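Local coordinates for possible sortase-like protein (Corynebacterium diphtheriae, PDB 5UUS) that is a sortase, probably of class E, that is likely to cleave proteins at a sorting signal and may link them to the cell envelope, at residues 30-33 against 34-38. Sequence-based numbering, arbitrary orientation.
Sequences RKKL and TPELG
K32 and E36 meet across a bend in the continuous loop 30-38, which leads into strand 40-45 of the sortase beta-barrel. No helix or strand forms here. The backbone is extended at K32 and turns at L33, where psi is -44°. From T34 to L37 it is extended again. The bend brings the side chains of K32 and E36, four residues apart, near each other on the surface. At the bend itself, the ring carbon CD of P35 sits in van der Waals contact with L33 O, at 3.6 Å. The P35 ring packs on L78 and on E59 of strand 54-59. K31 NZ hydrogen-bonds to T114 OG1, and G38 pairs through its backbone with E59. These contacts tie the loop to the barrel on both sides of the bend. The contact lies away from the predicted active-site residues H90 and C195. K32 reaches E36 with a chain fully extended beyond CG. On the E36 side, CG stands anti to the backbone N (chi1 -170°), and the chain then runs straight to its carboxylate. K32 NZ lies 4.0 Å from E36 CB. The two side chains form a salt bridge that is also a hydrogen bond, with K32 NZ 3.1 Å from E36 OE1. The ammonium group comes to this oxygen from above the carboxylate plane, 63° out of it.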
# COMPACT_ATOMS: atom_id res chain seq x y z
N ARG A 30 -10.87 -17.87 4.12
CA ARG A 30 -12.14 -17.12 4.08
C ARG A 30 -11.98 -15.85 4.89
O ARG A 30 -11.20 -15.83 5.83
CB ARG A 30 -13.27 -17.94 4.67
CG ARG A 30 -13.60 -19.20 3.89
CD ARG A 30 -14.62 -20.06 4.65
NE ARG A 30 -14.90 -21.25 3.86
CZ ARG A 30 -15.10 -22.46 4.36
NH1 ARG A 30 -15.10 -22.66 5.68
NH2 ARG A 30 -15.30 -23.47 3.52
N LYS A 31 -12.73 -14.79 4.57
CA LYS A 31 -12.62 -13.58 5.37
C LYS A 31 -13.93 -12.84 5.33
O LYS A 31 -14.74 -13.05 4.43
CB LYS A 31 -11.48 -12.69 4.86
CG LYS A 31 -11.81 -12.00 3.56
CD LYS A 31 -10.61 -11.19 3.04
CE LYS A 31 -10.90 -10.62 1.69
NZ LYS A 31 -9.63 -10.20 0.95
N LYS A 32 -14.16 -11.97 6.31
CA LYS A 32 -15.34 -11.11 6.26
C LYS A 32 -15.17 -10.08 5.14
O LYS A 32 -14.05 -9.67 4.83
CB LYS A 32 -15.56 -10.40 7.59
CG LYS A 32 -15.34 -11.27 8.78
CD LYS A 32 -15.58 -10.50 10.08
CE LYS A 32 -15.44 -11.43 11.27
NZ LYS A 32 -15.61 -10.71 12.56
N LEU A 33 -16.28 -9.66 4.54
CA LEU A 33 -16.23 -8.66 3.47
C LEU A 33 -15.75 -7.30 4.00
O LEU A 33 -14.92 -6.64 3.38
CB LEU A 33 -17.60 -8.52 2.81
CG LEU A 33 -17.80 -7.33 1.87
CD1 LEU A 33 -16.90 -7.43 0.67
CD2 LEU A 33 -19.26 -7.24 1.43
N THR A 34 -16.28 -6.89 5.15
CA THR A 34 -15.83 -5.66 5.79
C THR A 34 -15.07 -6.00 7.06
O THR A 34 -15.64 -6.56 8.00
CB THR A 34 -17.00 -4.73 6.12
OG1 THR A 34 -17.77 -4.47 4.93
CG2 THR A 34 -16.47 -3.40 6.71
N PRO A 35 -13.77 -5.67 7.08
CA PRO A 35 -12.96 -6.01 8.23
C PRO A 35 -13.59 -5.46 9.51
O PRO A 35 -14.16 -4.36 9.54
CB PRO A 35 -11.59 -5.37 7.92
CG PRO A 35 -11.82 -4.52 6.72
CD PRO A 35 -12.98 -5.06 6.00
N GLU A 36 -13.52 -6.27 10.55
CA GLU A 36 -13.97 -5.89 11.86
C GLU A 36 -13.14 -4.72 12.42
O GLU A 36 -11.90 -4.78 12.46
CB GLU A 36 -13.90 -7.10 12.79
CG GLU A 36 -14.57 -6.89 14.13
CD GLU A 36 -14.46 -8.11 15.04
OE1 GLU A 36 -13.88 -9.12 14.61
OE2 GLU A 36 -14.96 -8.05 16.18
N LEU A 37 -13.83 -3.67 12.86
CA LEU A 37 -13.19 -2.48 13.41
C LEU A 37 -12.18 -2.79 14.51
O LEU A 37 -12.45 -3.55 15.44
CB LEU A 37 -14.24 -1.52 13.95
CG LEU A 37 -14.44 -0.25 13.13
CD1 LEU A 37 -14.80 -0.59 11.69
CD2 LEU A 37 -15.51 0.61 13.76
N GLY A 38 -10.99 -2.21 14.37
CA GLY A 38 -9.97 -2.36 15.39
C GLY A 38 -9.30 -3.72 15.40
O GLY A 38 -8.45 -3.97 16.24